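Local coordinates for mandelate racemase/muconate lactonizing protein (Thermobispora bispora, PDB 3VC5), which probably catalyses the magnesium-dependent dehydration of D-glucarate to 5-dehydro-4-deoxy-D-glucarate, as a member of the mandelate racemase/muconate lactonizing enzyme family, at residues A[42-47]-A[421-426]; A[97-102]-A[126-131]; A[133-138]-A[316-321]. One frame throughout, in Å; residues are numbered along the deposited sequence.

Contact 1: residues A[42-47]-A[421-426]. With PO4 (phosphate ion), chain B.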
loop_
_atom_site.group_PDB
_atom_site.type_symbol
_atom_site.label_atom_id
_atom_site.label_comp_id
_atom_site.label_asym_id
_atom_site.label_seq_id
_atom_site.Cartn_x
_atom_site.Cartn_y
_atom_site.Cartn_z
ATOM N N ASN A 42 -9.919 30.115 -12.918
ATOM C CA ASN A 42 -9.726 29.448 -11.643
ATOM C C ASN A 42 -9.142 30.476 -10.656
ATOM O O ASN A 42 -8.981 31.659 -11.001
ATOM C CB ASN A 42 -8.827 28.196 -11.814
ATOM C CG ASN A 42 -7.440 28.546 -12.302
ATOM O OD1 ASN A 42 -6.986 29.691 -12.144
ATOM N ND2 ASN A 42 -6.750 27.572 -12.895
ATOM N N ALA A 43 -8.849 30.051 -9.429
ATOM C CA ALA A 43 -8.305 30.970 -8.434
ATOM C C ALA A 43 -6.985 31.632 -8.861
ATOM O O ALA A 43 -6.652 32.727 -8.391
ATOM C CB ALA A 43 -8.109 30.252 -7.102
ATOM N N ALA A 44 -6.203 30.936 -9.686
ATOM C CA ALA A 44 -4.890 31.419 -10.125
ATOM C C ALA A 44 -4.909 32.281 -11.397
ATOM O O ALA A 44 -3.872 32.736 -11.850
ATOM C CB ALA A 44 -3.913 30.220 -10.297
ATOM N N GLY A 45 -6.078 32.467 -12.001
ATOM C CA GLY A 45 -6.197 33.307 -13.191
ATOM C C GLY A 45 -7.058 32.625 -14.230
ATOM O O GLY A 45 -8.263 32.385 -14.026
ATOM N N VAL A 46 -6.425 32.253 -15.333
ATOM C CA VAL A 46 -7.156 31.607 -16.434
ATOM C C VAL A 46 -6.201 30.695 -17.177
ATOM O O VAL A 46 -5.021 31.034 -17.325
ATOM C CB VAL A 46 -7.802 32.674 -17.354
ATOM C CG1 VAL A 46 -6.741 33.623 -17.905
ATOM C CG2 VAL A 46 -8.631 32.034 -18.507
ATOM N N HIS A 47 -6.685 29.536 -17.640
ATOM C CA HIS A 47 -5.835 28.636 -18.423
ATOM C C HIS A 47 -5.359 29.310 -19.710
ATOM O O HIS A 47 -6.118 30.046 -20.346
ATOM C CB HIS A 47 -6.630 27.395 -18.839
ATOM C CG HIS A 47 -6.852 26.406 -17.738
ATOM N ND1 HIS A 47 -6.974 25.055 -17.976
ATOM C CD2 HIS A 47 -6.990 26.571 -16.396
ATOM C CE1 HIS A 47 -7.168 24.422 -16.826
ATOM N NE2 HIS A 47 -7.167 25.320 -15.850
ATOM N N ARG A 421 3.530 26.479 -17.476
ATOM C CA ARG A 421 2.177 26.912 -17.174
ATOM C C ARG A 421 2.207 28.130 -16.264
ATOM O O ARG A 421 2.895 28.128 -15.220
ATOM C CB ARG A 421 1.390 25.768 -16.521
ATOM C CG ARG A 421 0.015 26.214 -16.067
ATOM C CD ARG A 421 -0.793 25.077 -15.490
ATOM N NE ARG A 421 -2.079 25.560 -15.012
ATOM C CZ ARG A 421 -2.984 24.831 -14.355
ATOM N NH1 ARG A 421 -2.752 23.559 -14.073
ATOM N NH2 ARG A 421 -4.131 25.389 -13.968
ATOM N N ASP A 422 1.441 29.162 -16.625
ATOM C CA ASP A 422 1.401 30.380 -15.826
ATOM C C ASP A 422 0.022 31.065 -15.914
ATOM O O ASP A 422 -0.124 32.114 -16.559
ATOM C CB ASP A 422 2.545 31.316 -16.243
ATOM C CG ASP A 422 2.649 32.578 -15.360
ATOM O OD1 ASP A 422 2.045 32.629 -14.251
ATOM O OD2 ASP A 422 3.352 33.525 -15.792
ATOM N N ASP A 423 -0.977 30.481 -15.238
ATOM C CA ASP A 423 -2.342 31.042 -15.236
ATOM C C ASP A 423 -2.354 32.484 -14.744
ATOM O O ASP A 423 -3.128 33.301 -15.231
ATOM C CB ASP A 423 -3.289 30.265 -14.309
ATOM C CG ASP A 423 -3.408 28.788 -14.659
ATOM O OD1 ASP A 423 -2.693 28.288 -15.544
ATOM O OD2 ASP A 423 -4.207 28.094 -13.999
ATOM N N GLU A 424 -1.532 32.791 -13.730
ATOM C CA GLU A 424 -1.565 34.128 -13.140
ATOM C C GLU A 424 -0.970 35.195 -14.063
ATOM O O GLU A 424 -1.538 36.291 -14.216
ATOM C CB GLU A 424 -0.858 34.125 -11.778
ATOM C CG GLU A 424 -0.955 35.428 -11.010
ATOM C CD GLU A 424 -0.157 35.361 -9.726
ATOM O OE1 GLU A 424 1.020 34.941 -9.767
ATOM O OE2 GLU A 424 -0.708 35.686 -8.666
ATOM N N GLY A 425 0.179 34.890 -14.659
ATOM C CA GLY A 425 0.817 35.806 -15.603
ATOM C C GLY A 425 -0.077 36.061 -16.798
ATOM O O GLY A 425 -0.173 37.200 -17.292
ATOM N N TYR A 426 -0.735 35.004 -17.268
ATOM C CA TYR A 426 -1.656 35.147 -18.398
ATOM C C TYR A 426 -2.832 36.055 -17.982
ATOM O O TYR A 426 -3.204 37.000 -18.713
ATOM C CB TYR A 426 -2.129 33.774 -18.889
ATOM C CG TYR A 426 -3.026 33.806 -20.120
ATOM C CD1 TYR A 426 -2.712 34.595 -21.227
ATOM C CD2 TYR A 426 -4.177 33.029 -20.168
ATOM C CE1 TYR A 426 -3.532 34.603 -22.351
ATOM C CE2 TYR A 426 -4.997 33.024 -21.278
ATOM C CZ TYR A 426 -4.683 33.836 -22.359
ATOM O OH TYR A 426 -5.503 33.812 -23.475
HETATM P P PO4 B . -6.912 23.386 -12.910
HETATM O O1 PO4 B . -7.312 24.804 -13.047
HETATM O O2 PO4 B . -7.200 22.761 -14.258
HETATM O O3 PO4 B . -5.477 23.258 -12.610
HETATM O O4 PO4 B . -7.699 22.795 -11.855
#
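D423 reaches from the first turn of helix 423-430 into the tight turn N42 to G45, and its carboxylate holds N42 and R421, two of the groups that bind the phosphate. D423 CB lies 3.5 Å from A44 O and also passes V46 O. With CG anti to the carbonyl carbon (chi1 -58°), the acid is directed past V46 O toward N42 and R421. D423 OD1 accepts from R421 NE at 2.8 Å, in the guanidinium plane. D423 OD2 has two donors: R421 NH2, at 2.7 Å on the syn lone pair, and N42 ND2, at 2.8 Å with a nearly straight N-H (175°) that meets the oxygen almost along its C-O bond. R421, extended from CG to NE, thus forms a side-on salt bridge with both carboxylate oxygens.

N42 and R421, fixed in this way, also donate to the phosphate, and H47, held at ND1 by D37, joins them. N42 ND2 and H47 NE2, the latter at 2.9 Å, share O1, while R421 NH1 and NH2 share O3; K211 and H367 also bind the ion. Apart from these polar contacts, V46 CG1 packs 3.5 Å from Y426 CD2, and G45 has backbone angles that call for glycine. An alanine in place of D423 would remove both carboxylate oxygens, and R421 would probably be left without its protein counter-charge and the N42 amide less firmly fixed in rotation.

The phosphate is probably a crystallisation guest, yet its donors, from N42, H47, R421 and K211, a predicted proton acceptor, are consistent with a pocket for an anionic sugar-acid substrate; D423 is the second-shell acid that positions R421 and N42.

Contact 2: residues A[97-102]-A[126-131]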
loop_
_atom_site.group_PDB
_atom_site.type_symbol
_atom_site.label_atom_id
_atom_site.label_comp_id
_atom_site.label_asym_id
_atom_site.label_seq_id
_atom_site.Cartn_x
_atom_site.Cartn_y
_atom_site.Cartn_z
ATOM N N ARG A 97 14.201 -0.048 -7.922
ATOM C CA ARG A 97 15.479 0.388 -8.458
ATOM C C ARG A 97 15.319 1.604 -9.385
ATOM O O ARG A 97 16.123 2.535 -9.353
ATOM C CB ARG A 97 16.134 -0.771 -9.202
ATOM C CG ARG A 97 17.603 -0.607 -9.421
ATOM C CD ARG A 97 18.282 -1.947 -9.822
ATOM N NE ARG A 97 19.699 -1.738 -10.083
ATOM C CZ ARG A 97 20.467 -2.560 -10.792
ATOM N NH1 ARG A 97 19.950 -3.654 -11.324
ATOM N NH2 ARG A 97 21.752 -2.282 -10.971
ATOM N N ILE A 98 14.300 1.577 -10.240
ATOM C CA ILE A 98 14.027 2.724 -11.101
ATOM C C ILE A 98 13.704 3.971 -10.261
ATOM O O ILE A 98 14.174 5.080 -10.546
ATOM C CB ILE A 98 12.870 2.394 -12.100
ATOM C CG1 ILE A 98 13.347 1.339 -13.098
ATOM C CG2 ILE A 98 12.344 3.661 -12.803
ATOM C CD1 ILE A 98 12.211 0.695 -13.898
ATOM N N TYR A 99 12.916 3.790 -9.211
ATOM C CA TYR A 99 12.654 4.905 -8.278
ATOM C C TYR A 99 13.947 5.498 -7.686
ATOM O O TYR A 99 14.125 6.720 -7.674
ATOM C CB TYR A 99 11.716 4.464 -7.152
ATOM C CG TYR A 99 11.185 5.617 -6.347
ATOM C CD1 TYR A 99 9.986 6.210 -6.673
ATOM C CD2 TYR A 99 11.872 6.087 -5.217
ATOM C CE1 TYR A 99 9.475 7.267 -5.956
ATOM C CE2 TYR A 99 11.366 7.146 -4.473
ATOM C CZ TYR A 99 10.161 7.720 -4.837
ATOM O OH TYR A 99 9.680 8.777 -4.089
ATOM N N ARG A 100 14.866 4.640 -7.225
ATOM C CA ARG A 100 16.144 5.129 -6.662
ATOM C C ARG A 100 16.979 5.846 -7.728
ATOM O O ARG A 100 17.599 6.865 -7.434
ATOM C CB ARG A 100 16.947 3.981 -6.040
ATOM C CG ARG A 100 16.340 3.437 -4.748
ATOM C CD ARG A 100 17.350 2.582 -3.962
ATOM N NE ARG A 100 17.984 1.589 -4.823
ATOM C CZ ARG A 100 17.529 0.353 -5.017
ATOM N NH1 ARG A 100 16.428 -0.071 -4.404
ATOM N NH2 ARG A 100 18.182 -0.463 -5.834
ATOM N N ARG A 101 16.948 5.361 -8.977
ATOM C CA ARG A 101 17.681 6.025 -10.061
ATOM C C ARG A 101 17.099 7.420 -10.341
ATOM O O ARG A 101 17.840 8.400 -10.511
ATOM C CB ARG A 101 17.643 5.150 -11.334
ATOM C CG ARG A 101 18.447 5.662 -12.537
ATOM C CD ARG A 101 19.975 5.634 -12.351
ATOM N NE ARG A 101 20.522 4.331 -11.949
ATOM C CZ ARG A 101 20.856 3.325 -12.765
ATOM N NH1 ARG A 101 20.680 3.411 -14.086
ATOM N NH2 ARG A 101 21.370 2.205 -12.253
ATOM N N VAL A 102 15.773 7.520 -10.358
ATOM C CA VAL A 102 15.130 8.825 -10.547
ATOM C C VAL A 102 15.525 9.765 -9.388
ATOM O O VAL A 102 15.848 10.951 -9.607
ATOM C CB VAL A 102 13.609 8.689 -10.630
ATOM C CG1 VAL A 102 12.939 10.061 -10.542
ATOM C CG2 VAL A 102 13.184 7.976 -11.928
ATOM N N THR A 126 8.745 15.938 -5.985
ATOM C CA THR A 126 9.476 16.131 -7.246
ATOM C C THR A 126 9.902 14.775 -7.814
ATOM O O THR A 126 9.672 14.465 -9.010
ATOM C CB THR A 126 10.704 17.026 -7.031
ATOM O OG1 THR A 126 10.241 18.322 -6.640
ATOM C CG2 THR A 126 11.520 17.154 -8.332
ATOM N N VAL A 127 10.464 13.941 -6.950
ATOM C CA VAL A 127 10.879 12.571 -7.357
ATOM C C VAL A 127 9.657 11.774 -7.833
ATOM O O VAL A 127 9.699 11.123 -8.880
ATOM C CB VAL A 127 11.556 11.842 -6.206
ATOM C CG1 VAL A 127 11.819 10.346 -6.573
ATOM C CG2 VAL A 127 12.857 12.554 -5.848
ATOM N N ASP A 128 8.543 11.876 -7.094
ATOM C CA ASP A 128 7.369 11.099 -7.434
ATOM C C ASP A 128 6.817 11.576 -8.778
ATOM O O ASP A 128 6.317 10.768 -9.578
ATOM C CB ASP A 128 6.281 11.296 -6.375
ATOM C CG ASP A 128 6.525 10.450 -5.123
ATOM O OD1 ASP A 128 7.423 9.557 -5.156
ATOM O OD2 ASP A 128 5.764 10.590 -4.139
ATOM N N ARG A 129 6.824 12.901 -8.999
ATOM C CA ARG A 129 6.357 13.448 -10.282
ATOM C C ARG A 129 7.198 12.931 -11.462
ATOM O O ARG A 129 6.661 12.547 -12.532
ATOM C CB ARG A 129 6.332 14.992 -10.279
ATOM C CG ARG A 129 5.221 15.580 -9.423
ATOM C CD ARG A 129 5.474 17.055 -9.074
ATOM N NE ARG A 129 6.153 17.764 -10.146
ATOM C CZ ARG A 129 5.631 18.743 -10.874
ATOM N NH1 ARG A 129 6.379 19.322 -11.816
ATOM N NH2 ARG A 129 4.386 19.169 -10.645
ATOM N N VAL A 130 8.513 12.869 -11.270
ATOM C CA VAL A 130 9.388 12.407 -12.344
ATOM C C VAL A 130 9.241 10.892 -12.540
ATOM O O VAL A 130 9.086 10.392 -13.661
ATOM C CB VAL A 130 10.836 12.825 -12.113
ATOM C CG1 VAL A 130 11.747 12.223 -13.205
ATOM C CG2 VAL A 130 10.912 14.371 -12.107
ATOM N N PHE A 131 9.189 10.171 -11.442
ATOM C CA PHE A 131 9.056 8.726 -11.498
ATOM C C PHE A 131 7.765 8.254 -12.171
ATOM O O PHE A 131 7.768 7.263 -12.878
ATOM C CB PHE A 131 9.115 8.195 -10.081
ATOM C CG PHE A 131 8.861 6.700 -9.954
ATOM C CD1 PHE A 131 9.823 5.752 -10.381
ATOM C CD2 PHE A 131 7.689 6.244 -9.342
ATOM C CE1 PHE A 131 9.598 4.394 -10.225
ATOM C CE2 PHE A 131 7.461 4.863 -9.166
ATOM C CZ PHE A 131 8.426 3.941 -9.600
#
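Y99 lies across F131 and V127 where helix 95-106 crosses helix 123-146, their segment axes 9.6 Å apart at closest and inclined at 121°. Aromatic contacts come first. The two rings form a T-shaped pair, planes 74° apart and centroids separated by 4.8 Å: the edge of Y99 meets the face of F131, with Y99 CD1 over the centre of that ring. Y99 CB adds a CH-pi contact over the same ring, and V127 CG1 makes another over a face of the tyrosine, 4.0 Å from its centroid.

Aliphatic contacts follow. V102 CG1 touches V130 CG1 at 3.6 Å, and CG2 of the same valine lies at the rim of the F131 ring. I98 CG2 approaches that rim too, 3.8 Å from F131 CE1, so the phenylalanine is held at its edge as well as over a face. Its first torsion, with CG anti to the backbone N (chi1 175°), projects the ring between I98 and Y99. V130 also packs on helix 74-85, bringing a third helix to the crossing.

The polar contribution is a single hydrogen bond at the end of the tyrosine. Y99 OH donates to D128 OD1 over 2.6 Å, arriving on the syn side but tilted out of the carboxylate plane; the other oxygen, OD2, makes a salt bridge with R320.

The chemistry is that of an apolar helix crossing closed by a buried acid: D128 is given one neutral and one cationic partner, which would probably favour its charged form. The bond to D128 tethers the hydroxyl end of Y99, while F131 at the edge and V127 over a face limit the turning of the ring.

Contact 3: residues A[133-138]-A[316-321]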
loop_
_atom_site.group_PDB
_atom_site.type_symbol
_atom_site.label_atom_id
_atom_site.label_comp_id
_atom_site.label_asym_id
_atom_site.label_seq_id
_atom_site.Cartn_x
_atom_site.Cartn_y
_atom_site.Cartn_z
ATOM N N ALA A 133 5.851 9.047 -14.630
ATOM C CA ALA A 133 5.768 8.805 -16.092
ATOM C C ALA A 133 6.397 7.448 -16.475
ATOM O O ALA A 133 5.880 6.688 -17.334
ATOM C CB ALA A 133 6.461 9.932 -16.868
ATOM N N PHE A 134 7.509 7.131 -15.833
ATOM C CA PHE A 134 8.171 5.873 -16.148
ATOM C C PHE A 134 7.431 4.670 -15.551
ATOM O O PHE A 134 7.365 3.594 -16.162
ATOM C CB PHE A 134 9.598 5.947 -15.641
ATOM C CG PHE A 134 10.352 7.143 -16.176
ATOM C CD1 PHE A 134 10.570 7.300 -17.552
ATOM C CD2 PHE A 134 10.849 8.112 -15.315
ATOM C CE1 PHE A 134 11.269 8.405 -18.043
ATOM C CE2 PHE A 134 11.531 9.218 -15.793
ATOM C CZ PHE A 134 11.758 9.361 -17.158
ATOM N N GLU A 135 6.897 4.826 -14.338
ATOM C CA GLU A 135 6.244 3.701 -13.672
ATOM C C GLU A 135 5.029 3.235 -14.481
ATOM O O GLU A 135 4.814 2.038 -14.659
ATOM C CB GLU A 135 5.850 4.060 -12.249
ATOM C CG GLU A 135 5.292 2.871 -11.458
ATOM C CD GLU A 135 3.809 2.981 -11.126
ATOM O OE1 GLU A 135 3.055 3.679 -11.842
ATOM O OE2 GLU A 135 3.385 2.359 -10.113
ATOM N N VAL A 136 4.201 4.189 -14.909
ATOM C CA VAL A 136 3.036 3.855 -15.733
ATOM C C VAL A 136 3.468 3.104 -16.997
ATOM O O VAL A 136 2.838 2.082 -17.369
ATOM C CB VAL A 136 2.193 5.135 -16.069
ATOM C CG1 VAL A 136 1.124 4.828 -17.140
ATOM C CG2 VAL A 136 1.612 5.680 -14.807
ATOM N N ALA A 137 4.533 3.569 -17.647
ATOM C CA ALA A 137 5.031 2.910 -18.898
ATOM C C ALA A 137 5.542 1.484 -18.601
ATOM O O ALA A 137 5.307 0.540 -19.374
ATOM C CB ALA A 137 6.143 3.738 -19.515
ATOM N N CYS A 138 6.192 1.307 -17.458
ATOM C CA CYS A 138 6.688 -0.024 -17.066
ATOM C C CYS A 138 5.501 -0.957 -16.774
ATOM O O CYS A 138 5.538 -2.145 -17.099
ATOM C CB CYS A 138 7.636 0.074 -15.840
ATOM S SG CYS A 138 9.231 0.743 -16.314
ATOM N N GLY A 316 3.268 9.542 -7.265
ATOM C CA GLY A 316 4.346 8.612 -7.609
ATOM C C GLY A 316 3.931 7.345 -8.320
ATOM O O GLY A 316 4.595 6.298 -8.169
ATOM N N GLY A 317 2.910 7.430 -9.170
ATOM C CA GLY A 317 2.548 6.273 -9.973
ATOM C C GLY A 317 1.374 5.479 -9.435
ATOM O O GLY A 317 0.817 5.789 -8.353
ATOM N N LEU A 318 0.987 4.435 -10.174
ATOM C CA LEU A 318 -0.200 3.694 -9.797
ATOM C C LEU A 318 -0.052 2.873 -8.503
ATOM O O LEU A 318 -0.953 2.854 -7.652
ATOM C CB LEU A 318 -0.681 2.801 -10.944
ATOM C CG LEU A 318 -0.732 3.501 -12.312
ATOM C CD1 LEU A 318 -1.436 2.572 -13.285
ATOM C CD2 LEU A 318 -1.473 4.856 -12.247
ATOM N N VAL A 319 1.044 2.136 -8.381
ATOM C CA VAL A 319 1.229 1.326 -7.184
ATOM C C VAL A 319 1.315 2.177 -5.918
ATOM O O VAL A 319 0.598 1.878 -4.934
ATOM C CB VAL A 319 2.460 0.393 -7.320
ATOM C CG1 VAL A 319 2.670 -0.385 -6.038
ATOM C CG2 VAL A 319 2.233 -0.542 -8.483
ATOM N N ARG A 320 2.123 3.243 -5.934
ATOM C CA ARG A 320 2.210 4.109 -4.743
ATOM C C ARG A 320 0.835 4.714 -4.420
ATOM O O ARG A 320 0.443 4.803 -3.248
ATOM C CB ARG A 320 3.263 5.204 -4.908
ATOM C CG ARG A 320 4.711 4.723 -4.743
ATOM C CD ARG A 320 5.764 5.812 -4.903
ATOM N NE ARG A 320 5.600 7.032 -4.093
ATOM C CZ ARG A 320 6.290 7.305 -2.984
ATOM N NH1 ARG A 320 7.159 6.411 -2.527
ATOM N NH2 ARG A 320 6.101 8.463 -2.326
ATOM N N SER A 321 0.097 5.082 -5.460
ATOM C CA SER A 321 -1.252 5.642 -5.255
ATOM C C SER A 321 -2.145 4.599 -4.588
ATOM O O SER A 321 -2.937 4.937 -3.690
ATOM C CB SER A 321 -1.863 6.132 -6.562
ATOM O OG SER A 321 -1.138 7.239 -7.072
HETATM O O HOH W 1 4.203 3.563 -7.958
#
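E135 buries the most surface here, 77 Å², and does so by presenting its carboxylate to the first N-H groups of helix 318-330. Leaving the backbone with CG anti to N, the chain bends at its second torsion (-112°), bringing the two oxygens to bear on successive amides. E135 OE1 accepts from L318 N at 2.8 Å, on its syn side though somewhat out of the carboxylate plane, and E135 OE2 receives V319 N at 2.9 Å on its syn lone pair. OE2 also takes a hydrogen from a water, 2.6 Å away, which donates to G316 O as well and accepts from R320 N. The third amide of the helix is therefore served through the same acid, one step removed.

L318 and V136 come next, and their contact is apolar: V136 CG2 lies 4.1 Å from L318 CG, the two side chains slanting past each other, with H312 packed against both. G317 makes the close approach possible. It occupies the N-cap position, with a positive phi that suits glycine, and a CB on it would lie only 2.5 Å from E135 OE1. Its carbonyl is held from opposite faces by S321, through N and OG.

G317 at the N-cap has no side chain, and the first amides of the helix are instead met by E135, an acid from far along the chain, whose negative charge probably gains from the helix dipole. Helix 318-330 links strands 307-310 and 334-337 of the beta/alpha barrel, so the arrangement joins the long helix of the N-terminal capping domain to a barrel helix, the two-domain architecture of the enolase superfamily.

How the contacts relate
Contacts 2 and 3 are neighbours, their centres about 10 Å apart, and both use helix 123-146: residues 126-131 face helix 95-106, and residues 133-138 face the start of helix 318-330. They follow in series along the chain and touch, D128 of one meeting R320 of the other and F131 packing on G316. Contact 1 encloses both in sequence, yet its centre lies about 28 Å from each, and it is on the opposite side of the chain's centre from contact 3. Contact 2 is internal to the N-terminal domain and contact 3 ties that domain to the barrel, whereas contact 1 brings an N-terminal turn and a C-terminal helix together beside the predicted active-site residues.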